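Local coordinates for alkylpurine DNA glycosylase AlkC (Pseudomonas fluorescens, PDB 5VHV), which excises alkylated purines from DNA as a base excision repair glycosylase that works without flipping the damaged base, at residues R190-T201 against W224-L233; L5-L14 against K38-R49. All blocks are in the same frame, centred on the assembly; numbering follows the deposited sequence.

Contact 1 (R190-T201 against W224-L233); sequences RKSVANHLNDIT and WIARHALRSL. With nucleotides of chain C.
The carboxamide of N198 lies over one face of the R231 guanidinium, its ND2 3.5 Å from CZ and the two planes only 28° apart. With CG anti to the backbone N (chi1 -179°), N198 can also turn OD1 to S232, whose OG donates to it on a lone pair at 2.7 Å, and ND2 to the DNA, where it donates to OP1 of DA6 of chain C at 2.9 Å. H228 O, lying in the plane of the R231 guanidinium, accepts from NH1 at 3.0 Å, while N195 OD1, somewhat tilted from that plane, accepts from NH1 at 2.9 Å. A leucine in place of R231 would probably leave N195 OD1 without this donor and N198 without the flat group it stacks on. Earlier in both segments, A194 and A229 let the backbones approach, with a CA-H...O contact of 3.4 Å from A229 CA to A194 O. A194 is a knob among W224, I225, H228 and A229; I225 in turn fits among R190, V193, A194 and L197. Helices 187-201 and 220-229 cross at -37° over these segments; R231-L233 lie on the following helix 231-235. Helices 175-181 and 205-213 pack against L197 and helix 239-244 against L233.

Contact 2 (L5-L14 against K38-R49); sequences LKEIFNVERL and KAGLAELSVMQR. With nucleotides of chain D.
The 3-10 segment 5-8 and the first turn of helix 46-60, both on the DNA backbone, meet here, and R49 of that helix reaches across to the 5-14 segment. The extended R49 chain runs alongside F9 in the opposing direction, R49 CB to F9 CB at 3.6 Å, and carries its guanidinium between L41 CD1 on one face and K6 CB on the opposite face. Its NE donates to L44 O at 2.9 Å, and NH1 reaches F9 O at 3.2 Å, from above that carbonyl's plane. E7 stays beyond salt-bridge distance, but its bent chain brings the carboxylate to two waters, which link E7 OE2 to R49 NH1 and E7 OE1 to R49 NH2. Nearer the DNA, V46 rests against K6, CB to CA at 3.7 Å; its CG2, anti to the backbone N, turns to L5 CG and I8 CG2. Away from the DNA, where helix 11-24 begins, L41 CD2 packs on V11 CG2 at 3.6 Å and also touches L14 CD1. L5 N donates to O3' of DT6 and K6 N to OP1 of DT7, both of chain D. S45, which forms a capping box with Q48 at the N-terminus of helix 46-60, gives OG to OP1 of DG8 of chain D at 2.7 Å, and M47 N donates to the same oxygen. That phosphate sits at a helix N-terminus, whose dipole would probably favour an anion. R49 thus ties main-chain carbonyls of both segments, while the hydrogen bonds to DNA go to backbone atoms, consistent with little dependence on base identity, though L5 touches O2 of DT6.

Contact 2 comes first along the chain and is complete before contact 1 begins; their centres lie about 34 Å apart, and their nearest atoms about 16 Å. They share no helix: contact 2 joins the N-terminal segment, with the start of helix 11-24, to the start of helix 46-60, whereas contact 1 joins helix 187-201 to helices 220-229 and 231-235, late in the helical part of the chain and before the strands that follow from residue 253. Each nevertheless reaches bound DNA, contact 2 through chain D and contact 1 through chain C. The helical array therefore touches both DNA strands from well-separated points.

Contact 1 (R190-T201 against W224-L233)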
loop_
_atom_site.group_PDB
_atom_site.type_symbol
_atom_site.label_atom_id
_atom_site.label_comp_id
_atom_site.label_asym_id
_atom_site.label_seq_id
_atom_site.Cartn_x
_atom_site.Cartn_y
_atom_site.Cartn_z
ATOM N N ARG A 190 5.857 -3.744 -10.425
ATOM C CA ARG A 190 4.752 -4.699 -10.387
ATOM C C ARG A 190 3.944 -4.555 -9.111
ATOM O O ARG A 190 2.713 -4.642 -9.145
ATOM C CB ARG A 190 5.257 -6.137 -10.531
ATOM C CG ARG A 190 5.895 -6.403 -11.879
ATOM C CD ARG A 190 6.054 -7.888 -12.197
ATOM N NE ARG A 190 6.933 -8.591 -11.264
ATOM C CZ ARG A 190 8.257 -8.630 -11.352
ATOM N NH1 ARG A 190 8.881 -7.989 -12.330
ATOM N NH2 ARG A 190 8.965 -9.328 -10.462
ATOM N N LYS A 191 4.614 -4.328 -7.977
ATOM C CA LYS A 191 3.896 -4.111 -6.722
ATOM C C LYS A 191 2.915 -2.958 -6.847
ATOM O O LYS A 191 1.771 -3.045 -6.382
ATOM C CB LYS A 191 4.879 -3.814 -5.592
ATOM C CG LYS A 191 5.733 -4.979 -5.160
ATOM C CD LYS A 191 6.719 -4.509 -4.093
ATOM C CE LYS A 191 7.460 -5.697 -3.465
ATOM N NZ LYS A 191 8.568 -5.213 -2.584
ATOM N N SER A 192 3.372 -1.848 -7.433
ATOM C CA SER A 192 2.551 -0.659 -7.585
ATOM C C SER A 192 1.366 -0.905 -8.518
ATOM O O SER A 192 0.246 -0.477 -8.224
ATOM C CB SER A 192 3.424 0.496 -8.091
ATOM O OG SER A 192 2.623 1.631 -8.324
ATOM N N VAL A 193 1.576 -1.599 -9.637
ATOM C CA VAL A 193 0.456 -1.882 -10.529
ATOM C C VAL A 193 -0.602 -2.681 -9.776
ATOM O O VAL A 193 -1.810 -2.403 -9.857
ATOM C CB VAL A 193 0.933 -2.632 -11.790
ATOM C CG1 VAL A 193 -0.260 -2.992 -12.690
ATOM C CG2 VAL A 193 1.934 -1.803 -12.565
ATOM N N ALA A 194 -0.158 -3.690 -9.038
ATOM C CA ALA A 194 -1.084 -4.546 -8.305
ATOM C C ALA A 194 -1.834 -3.743 -7.262
ATOM O O ALA A 194 -3.041 -3.930 -7.079
ATOM C CB ALA A 194 -0.345 -5.712 -7.645
ATOM N N ASN A 195 -1.133 -2.858 -6.552
ATOM C CA ASN A 195 -1.790 -2.079 -5.505
ATOM C C ASN A 195 -2.756 -1.046 -6.084
ATOM O O ASN A 195 -3.816 -0.785 -5.499
ATOM C CB ASN A 195 -0.743 -1.428 -4.604
ATOM C CG ASN A 195 -0.035 -2.460 -3.717
ATOM O OD1 ASN A 195 -0.589 -3.538 -3.394
ATOM N ND2 ASN A 195 1.186 -2.155 -3.337
ATOM N N HIS A 196 -2.397 -0.420 -7.203
ATOM C CA HIS A 196 -3.322 0.481 -7.893
ATOM C C HIS A 196 -4.583 -0.275 -8.316
ATOM O O HIS A 196 -5.707 0.170 -8.064
ATOM C CB HIS A 196 -2.586 1.114 -9.078
ATOM C CG HIS A 196 -3.318 2.219 -9.777
ATOM N ND1 HIS A 196 -2.667 3.340 -10.250
ATOM C CD2 HIS A 196 -4.613 2.357 -10.148
ATOM C CE1 HIS A 196 -3.529 4.119 -10.878
ATOM N NE2 HIS A 196 -4.721 3.557 -10.812
ATOM N N LEU A 197 -4.421 -1.459 -8.903
ATOM C CA LEU A 197 -5.590 -2.245 -9.289
ATOM C C LEU A 197 -6.432 -2.657 -8.078
ATOM O O LEU A 197 -7.661 -2.588 -8.127
ATOM C CB LEU A 197 -5.143 -3.471 -10.085
ATOM C CG LEU A 197 -4.684 -3.157 -11.513
ATOM C CD1 LEU A 197 -3.918 -4.347 -12.075
ATOM C CD2 LEU A 197 -5.846 -2.816 -12.407
ATOM N N ASN A 198 -5.799 -3.092 -6.987
ATOM C CA ASN A 198 -6.555 -3.401 -5.774
ATOM C C ASN A 198 -7.345 -2.182 -5.288
ATOM O O ASN A 198 -8.514 -2.309 -4.905
ATOM C CB ASN A 198 -5.597 -3.933 -4.697
ATOM C CG ASN A 198 -6.298 -4.294 -3.419
ATOM O OD1 ASN A 198 -7.205 -5.127 -3.407
ATOM N ND2 ASN A 198 -5.863 -3.698 -2.327
ATOM N N ASP A 199 -6.743 -0.989 -5.311
ATOM C CA ASP A 199 -7.513 0.233 -5.031
ATOM C C ASP A 199 -8.785 0.301 -5.881
ATOM O O ASP A 199 -9.860 0.665 -5.397
ATOM C CB ASP A 199 -6.700 1.503 -5.327
ATOM C CG ASP A 199 -5.585 1.802 -4.336
ATOM O OD1 ASP A 199 -5.347 1.092 -3.336
ATOM O OD2 ASP A 199 -4.933 2.836 -4.595
ATOM N N ILE A 200 -8.655 0.047 -7.182
ATOM C CA ILE A 200 -9.805 0.165 -8.075
ATOM C C ILE A 200 -10.880 -0.823 -7.676
ATOM O O ILE A 200 -12.077 -0.527 -7.799
ATOM C CB ILE A 200 -9.390 -0.034 -9.545
ATOM C CG1 ILE A 200 -8.354 1.024 -9.953
ATOM C CG2 ILE A 200 -10.599 0.035 -10.477
ATOM C CD1 ILE A 200 -7.772 0.788 -11.336
ATOM N N THR A 201 -10.486 -2.002 -7.184
ATOM C CA THR A 201 -11.499 -2.994 -6.869
ATOM C C THR A 201 -12.411 -2.521 -5.751
ATOM O O THR A 201 -13.503 -3.085 -5.593
ATOM C CB THR A 201 -10.924 -4.377 -6.483
ATOM O OG1 THR A 201 -10.241 -4.334 -5.224
ATOM C CG2 THR A 201 -10.027 -4.959 -7.559
ATOM N N TRP A 224 1.478 -12.707 -11.333
ATOM C CA TRP A 224 1.731 -12.220 -9.981
ATOM C C TRP A 224 0.958 -10.936 -9.717
ATOM O O TRP A 224 0.317 -10.781 -8.660
ATOM C CB TRP A 224 3.231 -11.990 -9.773
ATOM C CG TRP A 224 3.591 -11.596 -8.362
ATOM C CD1 TRP A 224 4.032 -12.428 -7.361
ATOM C CD2 TRP A 224 3.549 -10.273 -7.789
ATOM N NE1 TRP A 224 4.260 -11.704 -6.210
ATOM C CE2 TRP A 224 3.967 -10.382 -6.444
ATOM C CE3 TRP A 224 3.203 -9.013 -8.284
ATOM C CZ2 TRP A 224 4.057 -9.268 -5.596
ATOM C CZ3 TRP A 224 3.266 -7.906 -7.427
ATOM C CH2 TRP A 224 3.692 -8.045 -6.104
ATOM N N ILE A 225 0.976 -10.014 -10.684
ATOM C CA ILE A 225 0.194 -8.788 -10.541
ATOM C C ILE A 225 -1.276 -9.126 -10.344
ATOM O O ILE A 225 -1.954 -8.546 -9.487
ATOM C CB ILE A 225 0.398 -7.867 -11.763
ATOM C CG1 ILE A 225 1.836 -7.317 -11.788
ATOM C CG2 ILE A 225 -0.595 -6.723 -11.739
ATOM C CD1 ILE A 225 2.152 -6.460 -13.008
ATOM N N ALA A 226 -1.792 -10.071 -11.137
ATOM C CA ALA A 226 -3.200 -10.430 -11.032
ATOM C C ALA A 226 -3.542 -10.933 -9.638
ATOM O O ALA A 226 -4.556 -10.529 -9.055
ATOM C CB ALA A 226 -3.555 -11.481 -12.078
ATOM N N ARG A 227 -2.717 -11.825 -9.085
ATOM C CA ARG A 227 -3.036 -12.382 -7.774
ATOM C C ARG A 227 -3.069 -11.296 -6.702
ATOM O O ARG A 227 -3.919 -11.326 -5.809
ATOM C CB ARG A 227 -2.042 -13.476 -7.375
ATOM C CG ARG A 227 -2.375 -14.045 -5.973
ATOM C CD ARG A 227 -1.671 -15.352 -5.629
ATOM N NE ARG A 227 -1.967 -16.442 -6.561
ATOM C CZ ARG A 227 -2.944 -17.341 -6.422
ATOM N NH1 ARG A 227 -3.779 -17.315 -5.391
ATOM N NH2 ARG A 227 -3.087 -18.284 -7.337
ATOM N N HIS A 228 -2.143 -10.339 -6.758
ATOM C CA HIS A 228 -2.102 -9.314 -5.724
ATOM C C HIS A 228 -3.087 -8.181 -5.986
ATOM O O HIS A 228 -3.580 -7.581 -5.034
ATOM C CB HIS A 228 -0.660 -8.842 -5.577
ATOM C CG HIS A 228 0.211 -9.921 -5.026
ATOM N ND1 HIS A 228 0.412 -10.091 -3.672
ATOM C CD2 HIS A 228 0.843 -10.951 -5.635
ATOM C CE1 HIS A 228 1.181 -11.149 -3.475
ATOM N NE2 HIS A 228 1.449 -11.693 -4.649
ATOM N N ALA A 229 -3.420 -7.930 -7.251
ATOM C CA ALA A 229 -4.464 -6.974 -7.597
ATOM C C ALA A 229 -5.813 -7.434 -7.072
ATOM O O ALA A 229 -6.632 -6.623 -6.634
ATOM C CB ALA A 229 -4.538 -6.826 -9.120
ATOM N N LEU A 230 -6.071 -8.738 -7.163
ATOM C CA LEU A 230 -7.361 -9.319 -6.842
ATOM C C LEU A 230 -7.458 -9.768 -5.393
ATOM O O LEU A 230 -8.461 -10.379 -5.014
ATOM C CB LEU A 230 -7.634 -10.509 -7.757
ATOM C CG LEU A 230 -7.836 -10.185 -9.248
ATOM C CD1 LEU A 230 -7.833 -11.438 -10.109
ATOM C CD2 LEU A 230 -9.124 -9.405 -9.435
ATOM N N ARG A 231 -6.475 -9.432 -4.565
ATOM C CA ARG A 231 -6.403 -10.034 -3.232
ATOM C C ARG A 231 -7.619 -9.713 -2.375
ATOM O O ARG A 231 -8.032 -10.554 -1.565
ATOM C CB ARG A 231 -5.121 -9.597 -2.537
ATOM C CG ARG A 231 -5.033 -8.101 -2.151
ATOM C CD ARG A 231 -3.614 -7.840 -1.702
ATOM N NE ARG A 231 -3.355 -6.533 -1.122
ATOM C CZ ARG A 231 -2.884 -5.481 -1.783
ATOM N NH1 ARG A 231 -2.687 -5.532 -3.085
ATOM N NH2 ARG A 231 -2.588 -4.376 -1.119
ATOM N N SER A 232 -8.197 -8.514 -2.507
ATOM C CA SER A 232 -9.372 -8.190 -1.708
ATOM C C SER A 232 -10.589 -8.949 -2.218
ATOM O O SER A 232 -11.357 -9.518 -1.435
ATOM C CB SER A 232 -9.622 -6.672 -1.717
ATOM O OG SER A 232 -8.508 -5.968 -1.179
ATOM N N LEU A 233 -10.759 -9.017 -3.537
ATOM C CA LEU A 233 -11.892 -9.762 -4.081
ATOM C C LEU A 233 -11.780 -11.251 -3.774
ATOM O O LEU A 233 -12.800 -11.909 -3.540
ATOM C CB LEU A 233 -12.004 -9.533 -5.588
ATOM C CG LEU A 233 -12.281 -8.079 -6.009
ATOM C CD1 LEU A 233 -12.411 -7.942 -7.532
ATOM C CD2 LEU A 233 -13.539 -7.553 -5.346
ATOM P P DA C 6 -6.301 -2.995 1.779
ATOM O OP1 DA C 6 -6.662 -2.943 0.326
ATOM O OP2 DA C 6 -6.129 -4.281 2.480
ATOM O "O5'" DA C 6 -4.981 -2.171 2.085
ATOM C "C5'" DA C 6 -4.711 -0.961 1.375
ATOM C "C4'" DA C 6 -3.513 -0.268 1.973
ATOM O "O4'" DA C 6 -3.817 0.123 3.335
ATOM C "C3'" DA C 6 -2.241 -1.147 2.057
ATOM O "O3'" DA C 6 -1.169 -0.577 1.306
ATOM C "C2'" DA C 6 -1.907 -1.180 3.532
ATOM C "C1'" DA C 6 -2.618 0.041 4.059
ATOM N N9 DA C 6 -2.864 -0.017 5.488
ATOM C C8 DA C 6 -3.400 -1.052 6.202
ATOM N N7 DA C 6 -3.435 -0.836 7.493
ATOM C C5 DA C 6 -2.847 0.409 7.630
ATOM C C6 DA C 6 -2.558 1.203 8.749
ATOM N N6 DA C 6 -2.849 0.836 10.013
ATOM N N1 DA C 6 -1.986 2.411 8.531
ATOM C C2 DA C 6 -1.702 2.774 7.275
ATOM N N3 DA C 6 -1.910 2.097 6.146
ATOM C C4 DA C 6 -2.491 0.918 6.396
HETATM O O HOH W 1 -8.925 -7.026 -5.019
#

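Contact 2 (L5-L14 against K38-R49)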
loop_
_atom_site.group_PDB
_atom_site.type_symbol
_atom_site.label_atom_id
_atom_site.label_comp_id
_atom_site.label_asym_id
_atom_site.label_seq_id
_atom_site.Cartn_x
_atom_site.Cartn_y
_atom_site.Cartn_z
ATOM N N LEU A 5 8.644 6.979 14.217
ATOM C CA LEU A 5 9.130 7.397 12.911
ATOM C C LEU A 5 9.411 8.898 12.850
ATOM O O LEU A 5 10.316 9.332 12.120
ATOM C CB LEU A 5 8.120 7.015 11.837
ATOM C CG LEU A 5 8.583 7.297 10.403
ATOM C CD1 LEU A 5 9.859 6.494 10.077
ATOM C CD2 LEU A 5 7.477 6.936 9.442
ATOM N N LYS A 6 8.651 9.709 13.584
ATOM C CA LYS A 6 8.872 11.151 13.500
ATOM C C LYS A 6 10.289 11.537 13.930
ATOM O O LYS A 6 10.774 12.605 13.544
ATOM C CB LYS A 6 7.842 11.900 14.340
ATOM C CG LYS A 6 7.935 11.610 15.845
ATOM C CD LYS A 6 6.682 12.113 16.550
ATOM C CE LYS A 6 6.718 11.815 18.036
ATOM N NZ LYS A 6 5.370 11.977 18.644
ATOM N N GLU A 7 10.980 10.681 14.693
ATOM C CA GLU A 7 12.333 11.023 15.115
ATOM C C GLU A 7 13.332 10.944 13.969
ATOM O O GLU A 7 14.477 11.370 14.131
ATOM C CB GLU A 7 12.752 10.114 16.261
ATOM C CG GLU A 7 11.830 10.232 17.466
ATOM C CD GLU A 7 11.763 11.637 18.046
ATOM O OE1 GLU A 7 10.672 12.012 18.537
ATOM O OE2 GLU A 7 12.784 12.366 18.009
ATOM N N ILE A 8 12.923 10.435 12.808
ATOM C CA ILE A 8 13.780 10.541 11.631
ATOM C C ILE A 8 14.033 12.013 11.308
ATOM O O ILE A 8 15.106 12.377 10.814
ATOM C CB ILE A 8 13.151 9.779 10.444
ATOM C CG1 ILE A 8 14.192 9.475 9.375
ATOM C CG2 ILE A 8 12.016 10.563 9.831
ATOM C CD1 ILE A 8 15.060 8.302 9.727
ATOM N N PHE A 9 13.068 12.880 11.599
ATOM C CA PHE A 9 13.257 14.330 11.481
ATOM C C PHE A 9 13.497 14.956 12.861
ATOM O O PHE A 9 12.774 15.854 13.294
ATOM C CB PHE A 9 12.048 14.978 10.804
ATOM C CG PHE A 9 11.974 14.775 9.309
ATOM C CD1 PHE A 9 12.687 15.596 8.457
ATOM C CD2 PHE A 9 11.142 13.825 8.765
ATOM C CE1 PHE A 9 12.601 15.439 7.101
ATOM C CE2 PHE A 9 11.056 13.660 7.394
ATOM C CZ PHE A 9 11.780 14.483 6.571
ATOM N N ASN A 10 14.514 14.472 13.569
ATOM C CA ASN A 10 14.878 15.059 14.851
ATOM C C ASN A 10 15.848 16.225 14.623
ATOM O O ASN A 10 16.187 16.576 13.487
ATOM C CB ASN A 10 15.436 13.993 15.803
ATOM C CG ASN A 10 16.699 13.320 15.292
ATOM O OD1 ASN A 10 17.269 13.721 14.286
ATOM N ND2 ASN A 10 17.124 12.264 15.989
ATOM N N VAL A 11 16.279 16.868 15.710
ATOM C CA VAL A 11 17.109 18.064 15.551
ATOM C C VAL A 11 18.423 17.702 14.880
ATOM O O VAL A 11 18.935 18.450 14.041
ATOM C CB VAL A 11 17.334 18.764 16.905
ATOM C CG1 VAL A 11 18.275 19.943 16.738
ATOM C CG2 VAL A 11 16.017 19.258 17.459
ATOM N N GLU A 12 18.980 16.544 15.229
ATOM C CA GLU A 12 20.221 16.100 14.608
ATOM C C GLU A 12 20.079 16.013 13.088
ATOM O O GLU A 12 20.986 16.422 12.351
ATOM C CB GLU A 12 20.643 14.752 15.201
ATOM C CG GLU A 12 21.083 14.776 16.682
ATOM C CD GLU A 12 19.961 15.072 17.706
ATOM O OE1 GLU A 12 18.754 14.848 17.427
ATOM O OE2 GLU A 12 20.304 15.533 18.823
ATOM N N ARG A 13 18.944 15.487 12.598
ATOM C CA ARG A 13 18.712 15.440 11.153
ATOM C C ARG A 13 18.572 16.836 10.560
ATOM O O ARG A 13 19.052 17.092 9.447
ATOM C CB ARG A 13 17.456 14.616 10.825
ATOM C CG ARG A 13 17.301 14.257 9.315
ATOM C CD ARG A 13 18.106 13.015 8.910
ATOM N NE ARG A 13 17.668 11.849 9.661
ATOM C CZ ARG A 13 18.203 10.632 9.588
ATOM N NH1 ARG A 13 19.181 10.364 8.737
ATOM N NH2 ARG A 13 17.736 9.664 10.366
ATOM N N LEU A 14 17.878 17.743 11.254
ATOM C CA LEU A 14 17.772 19.106 10.741
ATOM C C LEU A 14 19.149 19.749 10.649
ATOM O O LEU A 14 19.443 20.474 9.693
ATOM C CB LEU A 14 16.845 19.946 11.619
ATOM C CG LEU A 14 15.407 19.451 11.791
ATOM C CD1 LEU A 14 14.682 20.277 12.870
ATOM C CD2 LEU A 14 14.662 19.505 10.457
ATOM N N LYS A 38 12.643 24.272 13.933
ATOM C CA LYS A 38 12.568 23.671 15.258
ATOM C C LYS A 38 11.362 24.118 16.066
ATOM O O LYS A 38 11.066 23.500 17.096
ATOM C CB LYS A 38 13.856 23.974 16.039
ATOM C CG LYS A 38 15.032 23.194 15.494
ATOM C CD LYS A 38 16.236 23.182 16.437
ATOM C CE LYS A 38 16.872 24.524 16.583
ATOM N NZ LYS A 38 18.107 24.452 17.455
ATOM N N ALA A 39 10.662 25.164 15.637
ATOM C CA ALA A 39 9.606 25.745 16.460
ATOM C C ALA A 39 8.447 24.760 16.583
ATOM O O ALA A 39 7.778 24.441 15.594
ATOM C CB ALA A 39 9.149 27.074 15.861
ATOM N N GLY A 40 8.202 24.275 17.800
ATOM C CA GLY A 40 7.140 23.300 18.006
ATOM C C GLY A 40 7.425 21.913 17.464
ATOM O O GLY A 40 6.492 21.140 17.247
ATOM N N LEU A 41 8.693 21.577 17.240
ATOM C CA LEU A 41 9.043 20.308 16.591
ATOM C C LEU A 41 8.408 19.111 17.297
ATOM O O LEU A 41 7.912 18.186 16.643
ATOM C CB LEU A 41 10.567 20.163 16.564
ATOM C CG LEU A 41 11.160 18.911 15.914
ATOM C CD1 LEU A 41 10.851 18.867 14.452
ATOM C CD2 LEU A 41 12.648 18.846 16.142
ATOM N N ALA A 42 8.434 19.101 18.630
ATOM C CA ALA A 42 7.887 17.970 19.379
ATOM C C ALA A 42 6.402 17.755 19.102
ATOM O O ALA A 42 5.906 16.627 19.234
ATOM C CB ALA A 42 8.123 18.190 20.879
ATOM N N GLU A 43 5.682 18.807 18.721
ATOM C CA GLU A 43 4.266 18.714 18.376
ATOM C C GLU A 43 4.031 18.235 16.948
ATOM O O GLU A 43 2.874 18.019 16.567
ATOM C CB GLU A 43 3.586 20.081 18.557
ATOM C CG GLU A 43 3.623 20.600 19.984
ATOM C CD GLU A 43 3.449 22.108 20.085
ATOM O OE1 GLU A 43 2.537 22.682 19.440
ATOM O OE2 GLU A 43 4.244 22.718 20.820
ATOM N N LEU A 44 5.078 18.080 16.145
ATOM C CA LEU A 44 4.900 17.755 14.739
ATOM C C LEU A 44 4.983 16.252 14.517
ATOM O O LEU A 44 5.892 15.585 15.026
ATOM C CB LEU A 44 5.951 18.453 13.874
ATOM C CG LEU A 44 5.928 19.987 13.950
ATOM C CD1 LEU A 44 6.999 20.552 13.037
ATOM C CD2 LEU A 44 4.566 20.551 13.574
ATOM N N SER A 45 4.046 15.737 13.735
ATOM C CA SER A 45 4.106 14.367 13.252
ATOM C C SER A 45 5.167 14.252 12.161
ATOM O O SER A 45 5.744 15.248 11.704
ATOM C CB SER A 45 2.748 13.950 12.713
ATOM O OG SER A 45 2.524 14.578 11.450
ATOM N N VAL A 46 5.430 13.023 11.724
ATOM C CA VAL A 46 6.505 12.835 10.754
ATOM C C VAL A 46 6.219 13.592 9.452
ATOM O O VAL A 46 7.111 14.241 8.889
ATOM C CB VAL A 46 6.774 11.338 10.512
ATOM C CG1 VAL A 46 5.618 10.663 9.780
ATOM C CG2 VAL A 46 8.054 11.183 9.713
ATOM N N MET A 47 4.985 13.556 8.955
ATOM C CA MET A 47 4.736 14.257 7.698
ATOM C C MET A 47 4.616 15.775 7.884
ATOM O O MET A 47 4.901 16.520 6.939
ATOM C CB MET A 47 3.494 13.707 7.006
ATOM C CG MET A 47 3.656 12.234 6.504
ATOM S SD MET A 47 5.019 12.030 5.308
ATOM C CE MET A 47 4.177 12.424 3.807
ATOM N N GLN A 48 4.241 16.240 9.077
ATOM C CA GLN A 48 4.341 17.663 9.386
ATOM C C GLN A 48 5.795 18.124 9.405
ATOM O O GLN A 48 6.106 19.241 8.965
ATOM C CB GLN A 48 3.692 17.954 10.731
ATOM C CG GLN A 48 2.182 17.920 10.752
ATOM C CD GLN A 48 1.656 18.185 12.151
ATOM O OE1 GLN A 48 1.908 17.415 13.081
ATOM N NE2 GLN A 48 0.950 19.300 12.324
ATOM N N ARG A 49 6.701 17.285 9.928
ATOM C CA ARG A 49 8.117 17.649 9.965
ATOM C C ARG A 49 8.695 17.690 8.562
ATOM O O ARG A 49 9.468 18.592 8.226
ATOM C CB ARG A 49 8.914 16.652 10.835
ATOM C CG ARG A 49 8.508 16.671 12.311
ATOM C CD ARG A 49 9.255 15.645 13.152
ATOM N NE ARG A 49 8.722 15.626 14.511
ATOM C CZ ARG A 49 9.418 15.344 15.605
ATOM N NH1 ARG A 49 10.704 15.031 15.541
ATOM N NH2 ARG A 49 8.810 15.343 16.772
ATOM P P DT D 7 4.939 7.731 14.560
ATOM O OP1 DT D 7 5.991 8.743 14.428
ATOM O OP2 DT D 7 4.130 7.711 15.819
ATOM O "O5'" DT D 7 3.920 7.720 13.378
ATOM C "C5'" DT D 7 4.403 7.848 12.073
ATOM C "C4'" DT D 7 3.262 7.952 11.096
ATOM O "O4'" DT D 7 2.543 6.697 11.064
ATOM C "C3'" DT D 7 2.215 9.034 11.402
ATOM O "O3'" DT D 7 2.355 10.081 10.425
ATOM C "C2'" DT D 7 0.858 8.282 11.328
ATOM C "C1'" DT D 7 1.222 6.953 10.669
ATOM N N1 DT D 7 0.401 5.813 11.074
ATOM C C2 DT D 7 -0.239 5.063 10.111
ATOM O O2 DT D 7 -0.177 5.303 8.909
ATOM N N3 DT D 7 -0.930 3.979 10.592
ATOM C C4 DT D 7 -1.067 3.602 11.906
ATOM O O4 DT D 7 -1.737 2.631 12.238
ATOM C C5 DT D 7 -0.368 4.427 12.866
ATOM C C7 DT D 7 -0.440 4.107 14.327
ATOM C C6 DT D 7 0.328 5.483 12.409
ATOM P P DG D 8 1.420 11.384 10.415
ATOM O OP1 DG D 8 2.243 12.447 9.807
ATOM O OP2 DG D 8 0.788 11.548 11.745
ATOM O "O5'" DG D 8 0.228 10.974 9.440
ATOM C "C5'" DG D 8 0.523 10.652 8.108
ATOM C "C4'" DG D 8 -0.699 10.093 7.435
ATOM O "O4'" DG D 8 -1.036 8.825 8.035
ATOM C "C3'" DG D 8 -1.957 10.973 7.574
ATOM O "O3'" DG D 8 -2.359 11.373 6.311
ATOM C "C2'" DG D 8 -2.971 10.065 8.276
ATOM C "C1'" DG D 8 -2.431 8.686 7.967
ATOM N N9 DG D 8 -2.859 7.636 8.877
ATOM C C8 DG D 8 -2.702 7.579 10.255
ATOM N N7 DG D 8 -3.193 6.490 10.784
ATOM C C5 DG D 8 -3.723 5.790 9.682
ATOM C C6 DG D 8 -4.389 4.546 9.630
ATOM O O6 DG D 8 -4.676 3.785 10.567
ATOM N N1 DG D 8 -4.760 4.218 8.323
ATOM C C2 DG D 8 -4.506 4.992 7.218
ATOM N N2 DG D 8 -4.913 4.510 6.054
ATOM N N3 DG D 8 -3.879 6.164 7.256
ATOM C C4 DG D 8 -3.516 6.488 8.517
ATOM P P DT D 6 2.643 1.699 15.928
ATOM O OP1 DT D 6 3.646 0.734 16.407
ATOM O OP2 DT D 6 1.326 1.814 16.577
ATOM O "O5'" DT D 6 3.267 3.174 15.905
ATOM C "C5'" DT D 6 4.485 3.466 16.558
ATOM C "C4'" DT D 6 5.452 4.149 15.610
ATOM O "O4'" DT D 6 6.102 3.150 14.782
ATOM C "C3'" DT D 6 4.811 5.142 14.611
ATOM O "O3'" DT D 6 5.623 6.285 14.462
ATOM C "C2'" DT D 6 4.763 4.332 13.326
ATOM C "C1'" DT D 6 6.080 3.605 13.446
ATOM N N1 DT D 6 6.273 2.456 12.518
ATOM C C2 DT D 6 7.020 2.648 11.382
ATOM O O2 DT D 6 7.497 3.723 11.075
ATOM N N3 DT D 6 7.183 1.533 10.604
ATOM C C4 DT D 6 6.679 0.270 10.846
ATOM O O4 DT D 6 6.887 -0.672 10.089
ATOM C C5 DT D 6 5.922 0.125 12.064
ATOM C C7 DT D 6 5.350 -1.219 12.435
ATOM C C6 DT D 6 5.761 1.212 12.842
HETATM O O HOH W 2 4.754 14.795 17.840
HETATM O O HOH W 3 12.538 15.072 17.789
HETATM O O HOH W 4 9.657 14.382 19.335
#